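Local coordinates for methyl-accepting chemotaxis protein, putative (Geobacter sulfurreducens, PDB 3OOV) that probably serves in chemotaxis signal transduction, with a GAF domain of the kind that often senses small molecules, at residues 44-52 with 63-71. Numbering follows the deposited sequence.
Sequences TARTSLSFV and AGVVLPLDQ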
ATOM      1  N   THR A  44       2.179 -15.673 -19.462  1.00 17.58           N
ATOM      2  CA  THR A  44       3.617 -15.778 -19.470  1.00 18.41           C
ATOM      3  C   THR A  44       4.295 -14.496 -19.966  1.00 17.93           C
ATOM      4  O   THR A  44       5.332 -14.142 -19.472  1.00 20.90           O
ATOM      5  CB  THR A  44       4.178 -17.090 -20.153  1.00 17.64           C
ATOM      6  OG1 THR A  44       5.516 -17.274 -19.699  1.00 18.00           O
ATOM      7  CG2 THR A  44       4.193 -16.992 -21.651  1.00 17.41           C
ATOM      8  N   ALA A  45       3.654 -13.770 -20.845  1.00 18.25           N
ATOM      9  CA  ALA A  45       4.169 -12.503 -21.322  1.00 19.65           C
ATOM     10  C   ALA A  45       3.877 -11.384 -20.328  1.00 19.73           C
ATOM     11  O   ALA A  45       4.403 -10.286 -20.491  1.00 19.41           O
ATOM     12  CB  ALA A  45       3.520 -12.146 -22.683  1.00 18.34           C
ATOM     13  N   ARG A  46       3.005 -11.642 -19.345  1.00 18.93           N
ATOM     14  CA  ARG A  46       2.655 -10.625 -18.348  1.00 19.77           C
ATOM     15  C   ARG A  46       2.039  -9.379 -18.958  1.00 18.92           C
ATOM     16  O   ARG A  46       2.231  -8.283 -18.470  1.00 20.05           O
ATOM     17  CB  ARG A  46       3.869 -10.295 -17.394  1.00 18.99           C
ATOM     18  CG  ARG A  46       4.375 -11.644 -16.720  1.00 21.69           C
ATOM     19  CD  ARG A  46       5.305 -11.499 -15.520  1.00 29.97           C
ATOM     20  NE  ARG A  46       5.758 -12.822 -15.029  1.00 31.79           N
ATOM     21  CZ  ARG A  46       6.812 -13.034 -14.227  1.00 33.62           C
ATOM     22  NH1 ARG A  46       7.581 -12.025 -13.779  1.00 32.15           N
ATOM     23  NH2 ARG A  46       7.116 -14.279 -13.885  1.00 34.51           N
ATOM     24  N   THR A  47       1.303  -9.545 -20.027  1.00 19.73           N
ATOM     25  CA  THR A  47       0.519  -8.450 -20.574  1.00 20.34           C
ATOM     26  C   THR A  47      -0.961  -8.718 -20.529  1.00 19.86           C
ATOM     27  O   THR A  47      -1.745  -7.918 -21.030  1.00 19.52           O
ATOM     28  CB  THR A  47       0.866  -8.208 -22.049  1.00 21.88           C
ATOM     29  OG1 THR A  47       0.756  -9.441 -22.733  1.00 21.62           O
ATOM     30  CG2 THR A  47       2.324  -7.611 -22.192  1.00 24.87           C
ATOM     31  N   SER A  48      -1.360  -9.876 -20.002  1.00 18.65           N
ATOM     32  CA  SER A  48      -2.776 -10.088 -19.659  1.00 17.77           C
ATOM     33  C   SER A  48      -2.904 -10.821 -18.342  1.00 16.14           C
ATOM     34  O   SER A  48      -2.006 -11.570 -17.944  1.00 14.98           O
ATOM     35  CB  SER A  48      -3.463 -10.980 -20.728  1.00 18.33           C
ATOM     36  OG  SER A  48      -3.492 -10.292 -21.973  1.00 25.16           O
ATOM     37  N   LEU A  49      -4.106 -10.763 -17.774  1.00 15.50           N
ATOM     38  CA  LEU A  49      -4.473 -11.541 -16.602  1.00 13.69           C
ATOM     39  C   LEU A  49      -5.584 -12.544 -16.924  1.00 13.89           C
ATOM     40  O   LEU A  49      -6.630 -12.151 -17.403  1.00 11.99           O
ATOM     41  CB  LEU A  49      -5.035 -10.590 -15.564  1.00 12.63           C
ATOM     42  CG  LEU A  49      -4.045  -9.642 -14.857  1.00 15.56           C
ATOM     43  CD1 LEU A  49      -4.909  -8.599 -13.962  1.00 13.50           C
ATOM     44  CD2 LEU A  49      -2.954 -10.385 -14.046  1.00 10.18           C
ATOM     45  N   SER A  50      -5.411 -13.802 -16.571  1.00 12.79           N
ATOM     46  CA  SER A  50      -6.507 -14.662 -16.740  1.00 15.50           C
ATOM     47  C   SER A  50      -7.257 -14.854 -15.381  1.00 15.43           C
ATOM     48  O   SER A  50      -6.682 -14.805 -14.284  1.00 14.22           O
ATOM     49  CB  SER A  50      -6.087 -15.941 -17.478  1.00 16.48           C
ATOM     50  OG  SER A  50      -5.409 -16.767 -16.592  1.00 20.19           O
ATOM     51  N   PHE A  51      -8.570 -14.927 -15.463  1.00 14.94           N
ATOM     52  CA  PHE A  51      -9.383 -14.923 -14.268  1.00 14.35           C
ATOM     53  C   PHE A  51      -9.470 -16.389 -13.805  1.00 14.25           C
ATOM     54  O   PHE A  51     -10.080 -17.181 -14.469  1.00 14.30           O
ATOM     55  CB  PHE A  51     -10.743 -14.335 -14.634  1.00 13.31           C
ATOM     56  CG  PHE A  51     -11.507 -13.637 -13.474  1.00 12.24           C
ATOM     57  CD1 PHE A  51     -12.322 -12.540 -13.745  1.00 13.86           C
ATOM     58  CD2 PHE A  51     -11.455 -14.119 -12.157  1.00 12.04           C
ATOM     59  CE1 PHE A  51     -13.042 -11.882 -12.700  1.00 15.75           C
ATOM     60  CE2 PHE A  51     -12.169 -13.479 -11.124  1.00 14.87           C
ATOM     61  CZ  PHE A  51     -12.988 -12.419 -11.385  1.00 13.19           C
ATOM     62  N   VAL A  52      -8.868 -16.732 -12.681  1.00 15.12           N
ATOM     63  CA  VAL A  52      -8.704 -18.127 -12.239  1.00 16.98           C
ATOM     64  C   VAL A  52      -9.725 -18.590 -11.186  1.00 18.14           C
ATOM     65  O   VAL A  52     -10.273 -19.719 -11.265  1.00 18.67           O
ATOM     66  CB  VAL A  52      -7.241 -18.364 -11.728  1.00 18.75           C
ATOM     67  CG1 VAL A  52      -7.091 -19.782 -11.105  1.00 20.79           C
ATOM     68  CG2 VAL A  52      -6.258 -18.189 -12.886  1.00 16.92           C
ATOM     69  N   ALA A  63     -13.536 -19.127 -15.921  1.00 23.93           N
ATOM     70  CA  ALA A  63     -12.809 -19.858 -17.011  1.00 24.39           C
ATOM     71  C   ALA A  63     -12.920 -19.213 -18.392  1.00 23.47           C
ATOM     72  O   ALA A  63     -14.016 -18.989 -18.899  1.00 22.98           O
ATOM     73  CB  ALA A  63     -13.274 -21.376 -17.110  1.00 24.82           C
ATOM     74  N   GLY A  64     -11.766 -18.909 -18.984  1.00 22.28           N
ATOM     75  CA  GLY A  64     -11.738 -18.318 -20.295  1.00 20.36           C
ATOM     76  C   GLY A  64     -11.717 -16.801 -20.264  1.00 20.56           C
ATOM     77  O   GLY A  64     -11.543 -16.146 -21.324  1.00 19.51           O
ATOM     78  N   VAL A  65     -11.922 -16.207 -19.088  1.00 18.66           N
ATOM     79  CA  VAL A  65     -11.906 -14.777 -19.059  1.00 17.61           C
ATOM     80  C   VAL A  65     -10.453 -14.326 -19.028  1.00 17.20           C
ATOM     81  O   VAL A  65      -9.695 -14.763 -18.168  1.00 17.25           O
ATOM     82  CB  VAL A  65     -12.691 -14.139 -17.832  1.00 18.35           C
ATOM     83  CG1 VAL A  65     -12.445 -12.653 -17.782  1.00 18.48           C
ATOM     84  CG2 VAL A  65     -14.180 -14.369 -17.934  1.00 16.17           C
ATOM     85  N   VAL A  66     -10.087 -13.405 -19.924  1.00 16.41           N
ATOM     86  CA  VAL A  66      -8.703 -12.896 -19.981  1.00 16.75           C
ATOM     87  C   VAL A  66      -8.819 -11.410 -20.182  1.00 17.58           C
ATOM     88  O   VAL A  66      -9.577 -10.956 -21.040  1.00 19.30           O
ATOM     89  CB  VAL A  66      -7.897 -13.539 -21.188  1.00 16.83           C
ATOM     90  CG1 VAL A  66      -6.411 -13.015 -21.296  1.00 12.10           C
ATOM     91  CG2 VAL A  66      -7.943 -15.083 -21.134  1.00 15.34           C
ATOM     92  N   LEU A  67      -7.990 -10.657 -19.481  1.00 18.01           N
ATOM     93  CA  LEU A  67      -8.196  -9.224 -19.355  1.00 17.83           C
ATOM     94  C   LEU A  67      -6.856  -8.521 -19.654  1.00 18.18           C
ATOM     95  O   LEU A  67      -5.796  -9.002 -19.201  1.00 17.33           O
ATOM     96  CB  LEU A  67      -8.686  -8.925 -17.910  1.00 17.36           C
ATOM     97  CG  LEU A  67     -10.112  -9.474 -17.572  1.00 16.90           C
ATOM     98  CD1 LEU A  67     -10.351  -9.604 -16.086  1.00 13.51           C
ATOM     99  CD2 LEU A  67     -11.181  -8.534 -18.243  1.00 12.60           C
ATOM    100  N   PRO A  68      -6.891  -7.395 -20.393  1.00 17.92           N
ATOM    101  CA  PRO A  68      -5.585  -6.665 -20.632  1.00 18.78           C
ATOM    102  C   PRO A  68      -4.922  -6.032 -19.412  1.00 19.32           C
ATOM    103  O   PRO A  68      -5.588  -5.397 -18.623  1.00 19.87           O
ATOM    104  CB  PRO A  68      -5.976  -5.532 -21.612  1.00 18.37           C
ATOM    105  CG  PRO A  68      -7.482  -5.317 -21.414  1.00 18.84           C
ATOM    106  CD  PRO A  68      -8.056  -6.687 -20.965  1.00 16.85           C
ATOM    107  N   LEU A  69      -3.602  -6.146 -19.287  1.00 20.28           N
ATOM    108  CA  LEU A  69      -2.879  -5.473 -18.221  1.00 20.80           C
ATOM    109  C   LEU A  69      -2.384  -4.174 -18.741  1.00 21.95           C
ATOM    110  O   LEU A  69      -1.207  -4.019 -18.988  1.00 24.51           O
ATOM    111  CB  LEU A  69      -1.643  -6.261 -17.778  1.00 20.86           C
ATOM    112  CG  LEU A  69      -1.823  -7.132 -16.554  1.00 20.27           C
ATOM    113  CD1 LEU A  69      -0.655  -8.016 -16.382  1.00 15.06           C
ATOM    114  CD2 LEU A  69      -2.058  -6.292 -15.278  1.00 17.09           C
ATOM    115  N   ASP A  70      -3.270  -3.220 -18.919  1.00 22.30           N
ATOM    116  CA  ASP A  70      -2.856  -1.933 -19.317  1.00 21.46           C
ATOM    117  C   ASP A  70      -3.781  -1.059 -18.478  1.00 22.88           C
ATOM    118  O   ASP A  70      -4.318  -1.488 -17.405  1.00 21.24           O
ATOM    119  CB  ASP A  70      -2.992  -1.749 -20.861  1.00 21.85           C
ATOM    120  CG  ASP A  70      -4.440  -2.008 -21.412  1.00 23.98           C
ATOM    121  OD1 ASP A  70      -5.440  -1.768 -20.707  1.00 20.21           O
ATOM    122  OD2 ASP A  70      -4.588  -2.418 -22.602  1.00 28.34           O
ATOM    123  N   GLN A  71      -4.039   0.125 -18.994  1.00 22.79           N
ATOM    124  CA  GLN A  71      -4.694   1.146 -18.211  1.00 23.53           C
ATOM    125  C   GLN A  71      -6.167   0.791 -18.022  1.00 21.60           C
ATOM    126  O   GLN A  71      -6.790   1.271 -17.073  1.00 20.45           O
ATOM    127  CB  GLN A  71      -4.493   2.545 -18.849  1.00 24.28           C
ATOM    128  CG  GLN A  71      -5.241   2.741 -20.202  1.00 28.91           C
ATOM    129  CD  GLN A  71      -4.533   2.057 -21.407  1.00 35.66           C
ATOM    130  OE1 GLN A  71      -3.318   1.753 -21.359  1.00 36.82           O
ATOM    131  NE2 GLN A  71      -5.302   1.810 -22.484  1.00 35.53           N
TER
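Leu49 and Leu69 meet through their branched ends, the two side chains crossing at about a right angle with Leu49 CG 3.8 Å from Leu69 CG. Leu69, the centre of an inverse gamma turn, holds its CG at an unstaggered chi1 of -97°, with CD2 against CD1 and CG of Leu49 and CD1 3.6 Å from Arg46 O. Its amide N also bonds Thr47 O at 3.1 Å, a straight N-H···O whose donor stands 54° out of the carbonyl plane. Cutting this side chain back to an alanine would keep that amide bond, but is likely to leave a gap over Leu49 CG and CD1 and beside Arg46 O. The strands run antiparallel (152° between their directions) as a hairpin; 66-68 is the outermost strand of the GAF-domain sheet within this chain, and 48-55 pairs with 36-42 on its other flank. Leu49 and Leu67 form a hydrogen-bonded pair: Leu49 N reaches Leu67 O at 2.8 Å in the carbonyl plane, and Leu67 N returns a bond to Leu49 O at 2.9 Å, tilted from that plane. Phe51 N to Val65 O, 2.9 Å, extends the ladder. Phe51 and Val65 run side by side, pointing the same way, with Phe51 CB 3.7 Å from Val65 CB. With CG anti to the backbone N, the Phe51 ring receives Val65 CG1 at its edge and Leu67 CD1 obliquely; Phe60 adds an edge-to-face contact. On the face of Ser50 and Val66, opposite that of Leu49 and Leu67, Val66 CG1 reaches Ser48 CB at 3.6 Å and its CG2 lies near Ser50 CB.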